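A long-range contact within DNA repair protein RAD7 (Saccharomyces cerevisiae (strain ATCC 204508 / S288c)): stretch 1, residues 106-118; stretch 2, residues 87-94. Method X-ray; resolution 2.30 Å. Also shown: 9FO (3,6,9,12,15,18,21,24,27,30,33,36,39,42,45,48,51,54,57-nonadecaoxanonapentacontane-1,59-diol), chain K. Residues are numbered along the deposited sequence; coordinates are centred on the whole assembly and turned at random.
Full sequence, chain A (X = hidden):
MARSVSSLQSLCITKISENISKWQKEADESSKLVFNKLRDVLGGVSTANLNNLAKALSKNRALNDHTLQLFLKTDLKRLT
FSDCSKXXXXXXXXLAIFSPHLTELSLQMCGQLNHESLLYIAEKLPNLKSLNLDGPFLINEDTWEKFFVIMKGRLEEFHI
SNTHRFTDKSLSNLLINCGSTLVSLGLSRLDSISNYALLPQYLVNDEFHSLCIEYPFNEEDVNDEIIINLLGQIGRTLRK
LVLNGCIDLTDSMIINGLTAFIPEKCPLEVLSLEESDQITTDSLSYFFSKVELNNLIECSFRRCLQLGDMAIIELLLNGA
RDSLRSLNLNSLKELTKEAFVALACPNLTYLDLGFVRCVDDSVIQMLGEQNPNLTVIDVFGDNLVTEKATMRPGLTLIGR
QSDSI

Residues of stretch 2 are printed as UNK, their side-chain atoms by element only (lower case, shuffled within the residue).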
# COMPACT_ATOMS: atom_id res chain seq x y z
N SER A 106 -11.61 13.44 -10.97
CA SER A 106 -12.97 13.13 -10.58
C SER A 106 -13.05 11.65 -10.26
O SER A 106 -12.80 10.81 -11.14
CB SER A 106 -13.96 13.50 -11.69
OG SER A 106 -15.28 13.12 -11.32
N LEU A 107 -13.40 11.33 -9.02
CA LEU A 107 -13.52 9.95 -8.53
C LEU A 107 -14.97 9.72 -8.13
O LEU A 107 -15.40 10.13 -7.05
CB LEU A 107 -12.57 9.70 -7.36
CG LEU A 107 -11.09 10.00 -7.62
CD1 LEU A 107 -10.24 9.79 -6.36
CD2 LEU A 107 -10.56 9.14 -8.76
N GLN A 108 -15.73 9.07 -9.00
CA GLN A 108 -17.15 8.84 -8.79
C GLN A 108 -17.36 7.41 -8.27
O GLN A 108 -16.80 6.46 -8.83
CB GLN A 108 -17.94 9.06 -10.08
CG GLN A 108 -17.71 10.43 -10.73
CD GLN A 108 -18.25 11.58 -9.90
OE1 GLN A 108 -19.43 11.63 -9.57
NE2 GLN A 108 -17.37 12.52 -9.56
N MET A 109 -18.15 7.28 -7.21
CA MET A 109 -18.37 5.99 -6.56
C MET A 109 -17.06 5.45 -5.99
O MET A 109 -16.63 4.33 -6.28
CB MET A 109 -19.01 4.99 -7.53
CG MET A 109 -20.27 5.50 -8.22
SD MET A 109 -21.03 4.31 -9.34
CE MET A 109 -21.57 3.05 -8.18
N CYS A 110 -16.42 6.28 -5.16
CA CYS A 110 -15.11 5.96 -4.58
C CYS A 110 -15.24 5.49 -3.14
O CYS A 110 -14.65 6.04 -2.21
CB CYS A 110 -14.19 7.18 -4.69
SG CYS A 110 -14.85 8.71 -3.91
N GLY A 111 -16.01 4.41 -2.96
CA GLY A 111 -16.36 3.96 -1.62
C GLY A 111 -15.17 3.55 -0.77
O GLY A 111 -15.23 3.65 0.46
N GLN A 112 -14.09 3.09 -1.39
CA GLN A 112 -12.93 2.59 -0.64
C GLN A 112 -11.89 3.66 -0.36
O GLN A 112 -10.91 3.39 0.34
CB GLN A 112 -12.28 1.43 -1.40
CG GLN A 112 -13.25 0.29 -1.69
CD GLN A 112 -12.55 -0.96 -2.20
OE1 GLN A 112 -11.56 -1.40 -1.63
NE2 GLN A 112 -13.08 -1.53 -3.28
N LEU A 113 -12.07 4.88 -0.88
CA LEU A 113 -11.15 5.96 -0.58
C LEU A 113 -11.16 6.24 0.92
O LEU A 113 -12.20 6.57 1.49
CB LEU A 113 -11.54 7.21 -1.37
CG LEU A 113 -10.51 8.34 -1.44
CD1 LEU A 113 -10.76 9.21 -2.66
CD2 LEU A 113 -10.53 9.20 -0.19
N ASN A 114 -10.00 6.11 1.56
CA ASN A 114 -9.90 6.28 3.01
C ASN A 114 -8.95 7.43 3.34
O ASN A 114 -8.44 8.14 2.47
CB ASN A 114 -9.46 4.97 3.68
CG ASN A 114 -8.01 4.58 3.36
OD1 ASN A 114 -7.27 5.31 2.69
ND2 ASN A 114 -7.60 3.42 3.87
N HIS A 115 -8.72 7.60 4.65
CA HIS A 115 -7.88 8.68 5.16
C HIS A 115 -6.55 8.74 4.42
O HIS A 115 -6.18 9.78 3.86
CB HIS A 115 -7.67 8.46 6.66
CG HIS A 115 -6.77 9.48 7.31
ND1 HIS A 115 -7.26 10.58 7.97
CD2 HIS A 115 -5.43 9.53 7.43
CE1 HIS A 115 -6.25 11.28 8.46
NE2 HIS A 115 -5.13 10.67 8.14
N GLU A 116 -5.81 7.63 4.40
CA GLU A 116 -4.50 7.62 3.76
C GLU A 116 -4.61 7.91 2.27
O GLU A 116 -3.78 8.63 1.72
CB GLU A 116 -3.82 6.27 4.01
CG GLU A 116 -2.46 6.12 3.35
CD GLU A 116 -1.81 4.78 3.66
OE1 GLU A 116 -0.63 4.77 4.06
OE2 GLU A 116 -2.48 3.73 3.51
N SER A 117 -5.63 7.36 1.61
CA SER A 117 -5.81 7.61 0.18
C SER A 117 -6.02 9.09 -0.09
O SER A 117 -5.44 9.65 -1.03
CB SER A 117 -6.99 6.80 -0.36
OG SER A 117 -6.82 5.42 -0.12
N LEU A 118 -6.85 9.75 0.72
CA LEU A 118 -7.16 11.16 0.50
C LEU A 118 -5.93 12.03 0.69
O LEU A 118 -5.71 12.98 -0.08
CB LEU A 118 -8.29 11.60 1.44
CG LEU A 118 -8.85 13.00 1.22
CD1 LEU A 118 -9.39 13.18 -0.20
CD2 LEU A 118 -9.94 13.29 2.25
N UNK A 87 -11.82 0.06 -6.92
CA UNK A 87 -10.46 0.53 -6.69
C UNK A 87 -10.20 0.58 -5.19
O UNK A 87 -10.94 1.23 -4.44
c UNK A 87 -10.23 1.91 -7.34
c UNK A 87 -10.32 1.79 -8.86
c UNK A 87 -10.37 3.13 -9.58
c UNK A 87 -8.88 2.51 -6.91
N UNK A 88 -9.13 -0.08 -4.75
CA UNK A 88 -8.82 -0.15 -3.33
C UNK A 88 -8.08 1.11 -2.88
O UNK A 88 -7.69 1.96 -3.68
o UNK A 88 -6.62 -1.17 -3.45
c UNK A 88 -7.96 -1.37 -3.02
N UNK A 89 -7.88 1.22 -1.56
CA UNK A 89 -7.13 2.36 -1.03
C UNK A 89 -5.71 2.38 -1.57
O UNK A 89 -5.14 3.46 -1.77
c UNK A 89 -6.63 -0.04 1.14
c UNK A 89 -5.81 -1.00 1.70
c UNK A 89 -4.59 -0.64 2.24
c UNK A 89 -4.20 0.68 2.22
c UNK A 89 -5.02 1.64 1.65
c UNK A 89 -6.24 1.29 1.10
c UNK A 89 -7.14 2.34 0.50
N UNK A 90 -5.12 1.20 -1.82
CA UNK A 90 -3.80 1.15 -2.43
C UNK A 90 -3.85 1.60 -3.89
O UNK A 90 -2.90 2.23 -4.38
c UNK A 90 -3.21 -0.26 -2.32
o UNK A 90 -2.41 -1.72 -0.61
c UNK A 90 -2.58 -0.53 -0.97
o UNK A 90 -2.23 0.44 -0.26
N UNK A 91 -4.93 1.27 -4.60
CA UNK A 91 -5.09 1.77 -5.96
C UNK A 91 -5.03 3.28 -6.03
O UNK A 91 -4.35 3.85 -6.89
N UNK A 92 -5.73 3.96 -5.11
CA UNK A 92 -5.71 5.42 -5.10
C UNK A 92 -4.32 5.94 -4.79
O UNK A 92 -3.88 6.94 -5.37
c UNK A 92 -6.72 5.94 -4.08
o UNK A 92 -12.13 4.90 -5.40
c UNK A 92 -8.16 5.65 -4.43
c UNK A 92 -10.24 4.51 -4.00
c UNK A 92 -8.92 4.76 -3.68
c UNK A 92 -10.09 6.04 -5.83
c UNK A 92 -8.77 6.29 -5.51
c UNK A 92 -10.82 5.15 -5.08
N UNK A 93 -3.61 5.28 -3.87
CA UNK A 93 -2.25 5.71 -3.53
C UNK A 93 -1.31 5.55 -4.73
O UNK A 93 -0.48 6.42 -4.99
c UNK A 93 -1.08 3.69 0.45
c UNK A 93 -2.45 5.25 -1.02
c UNK A 93 -2.47 4.07 -0.04
c UNK A 93 -1.74 4.91 -2.33
n UNK A 93 -1.12 2.54 1.40
N UNK A 94 -1.44 4.45 -5.47
CA UNK A 94 -0.56 4.23 -6.61
C UNK A 94 -0.83 5.24 -7.72
O UNK A 94 0.10 5.77 -8.33
c UNK A 94 -0.71 2.80 -7.14
o UNK A 94 -0.48 1.86 -6.08
c UNK A 94 0.27 2.53 -8.27
OAA 9FO K . 9.53 6.63 2.26
CAB 9FO K . 9.29 6.21 0.94
CAC 9FO K . 10.11 4.96 0.65
OAD 9FO K . 10.24 4.78 -0.73
CAE 9FO K . 9.10 4.28 -1.37
CAF 9FO K . 9.22 4.50 -2.87
OAG 9FO K . 7.95 4.63 -3.43
CAH 9FO K . 7.37 5.89 -3.26
CAI 9FO K . 5.89 5.70 -2.94
OAJ 9FO K . 5.77 5.47 -1.56
CAK 9FO K . 4.80 4.52 -1.22
CAL 9FO K . 5.01 4.10 0.23
OAM 9FO K . 4.91 2.71 0.33
CAN 9FO K . 5.81 2.14 1.24
CAO 9FO K . 7.18 2.04 0.59
OAP 9FO K . 7.58 0.70 0.55
CAQ 9FO K . 8.73 0.48 -0.22
CAR 9FO K . 8.34 0.47 -1.69
OAS 9FO K . 9.37 -0.09 -2.46
CAT 9FO K . 9.51 0.50 -3.72
CAU 9FO K . 8.27 0.24 -4.59
OAV 9FO K . 7.75 1.47 -5.01
CAW 9FO K . 6.52 1.37 -5.68
CAX 9FO K . 6.01 2.78 -6.00
OAY 9FO K . 5.04 3.16 -5.07
CAZ 9FO K . 3.77 2.59 -5.27
CBA 9FO K . 2.76 3.30 -4.37
OBB 9FO K . 2.09 2.37 -3.56
CBC 9FO K . 2.63 2.18 -2.29
CBD 9FO K . 1.65 1.34 -1.47
OBE 9FO K . 1.84 -0.01 -1.78
CBF 9FO K . 0.65 -0.70 -1.95
CBG 9FO K . 0.95 -2.17 -2.20
OBH 9FO K . 2.29 -2.31 -2.60
CBI 9FO K . 2.55 -3.43 -3.40
CBJ 9FO K . 3.81 -3.20 -4.23
OBK 9FO K . 3.59 -3.69 -5.52
CBL 9FO K . 4.05 -2.87 -6.56
CBM 9FO K . 3.27 -3.21 -7.84
OBN 9FO K . 3.54 -2.24 -8.81
CBO 9FO K . 2.63 -1.18 -8.85
CBP 9FO K . 1.37 -1.59 -9.61
OBQ 9FO K . 0.30 -0.82 -9.12
CBR 9FO K . -0.97 -1.39 -9.23
CBS 9FO K . -1.83 -0.77 -8.12
OBT 9FO K . -2.53 -1.78 -7.47
CBU 9FO K . -2.78 -1.54 -6.11
CBV 9FO K . -3.05 -2.87 -5.43
OBW 9FO K . -1.83 -3.44 -5.04
CBX 9FO K . -1.94 -4.69 -4.44
CBY 9FO K . -0.58 -5.38 -4.42
OBZ 9FO K . 0.04 -5.25 -5.67
CCA 9FO K . 0.50 -6.46 -6.20
CCB 9FO K . 1.46 -6.18 -7.35
OCC 9FO K . 0.81 -6.05 -8.58
CCD 9FO K . -0.10 -4.99 -8.71
CCE 9FO K . -1.49 -5.53 -8.39
OCF 9FO K . -2.41 -5.17 -9.39
CCG 9FO K . -3.75 -5.29 -9.00
CCH 9FO K . -4.02 -6.63 -8.32
OCI 9FO K . -5.38 -6.95 -8.41
O HOH W 1 -13.26 2.89 -4.13
O HOH W 2 -9.61 -0.53 0.09

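Position 87 carries four carbons, forked at the first, with one arm two carbons long; its nearest side-chain approach to stretch 1 is CB to Gln112 NE2, 6.0 Å. That is isoleucine, Ile87. The site is buried, where a branched, wholly apolar side chain with no polar group to satisfy is at home. Its backbone makes the contact: O lies 3.3 Å from Gln112 CB and accepts from a water (2.9 Å) that also accepts from Gln112 N (2.9 Å).

Position 88 has one carbon and then one oxygen, with CB 3.9 Å from Gln112 OE1. This is serine, Ser88, an N-cap residue. Its OG accepts from the N of position 91 at 3.2 Å and, weakly, from the N of position 90, also at 3.2 Å; a short hydroxyl side chain reaches back easily to the free amides of a first helical turn.

Position 89 shows one carbon and a ring of six carbons without oxygen. Its CB points toward stretch 1 and lies 3.6 Å from Asn114 ND2, while Glu116 OE2 approaches the ring edge. It is phenylalanine, Phe89, with CE2 3.7 Å from Glu116 OE2. The ring's edge carries slightly positive hydrogens, which suits a carboxylate there.

Position 90 has two carbons, the second bearing two oxygens, and touches nothing on stretch 1. It is aspartate, Asp90, whose negative charge suits the N-terminal end of a helix.

Position 91 has no side-chain atoms and is glycine, Gly91. A CB here would lie 2.8 Å from Ile87 CG2, a clash that its absence avoids.

Position 92 has one carbon and a six-carbon ring bearing an oxygen. Leu113 CB sits over one ring face, and the oxygen lies 3.2 Å from Cys110 CB. This is tyrosine, Tyr92, with CE2 4.0 Å from Leu113 CB and CE1 3.8 Å from Leu107 CD1. The ring thus fills an apolar site, while OH donates to the water at Gln112 N (OH to water O, 2.6 Å).

Position 93 has four carbons in a row ending in nitrogen, which lies 2.8 Å from Glu116 OE2. It is lysine, Lys93, whose long chain carries NZ into a salt bridge with Glu116; NZ forms another with Asp90 OD1 at 2.9 Å.

Position 94 has one carbon carrying an oxygen and a carbon, out of reach of stretch 1. It is threonine, Thr94; OG1 donates to Asp90 O at 3.0 Å, turning its hydroxyl back onto its own helix.

The contact buries 527 Å². Tyr92, with the largest covered area, packs against the end of the strand, the loop and the start of the helix of stretch 1, and water links its hydroxyl to the backbone of both stretches. Farther along, Ser117 OG lies 3.1 Å from Phe89 O, and Lys93 ties the two helices together through charge.

Stretch 2 (87-94) ISFDGYKT
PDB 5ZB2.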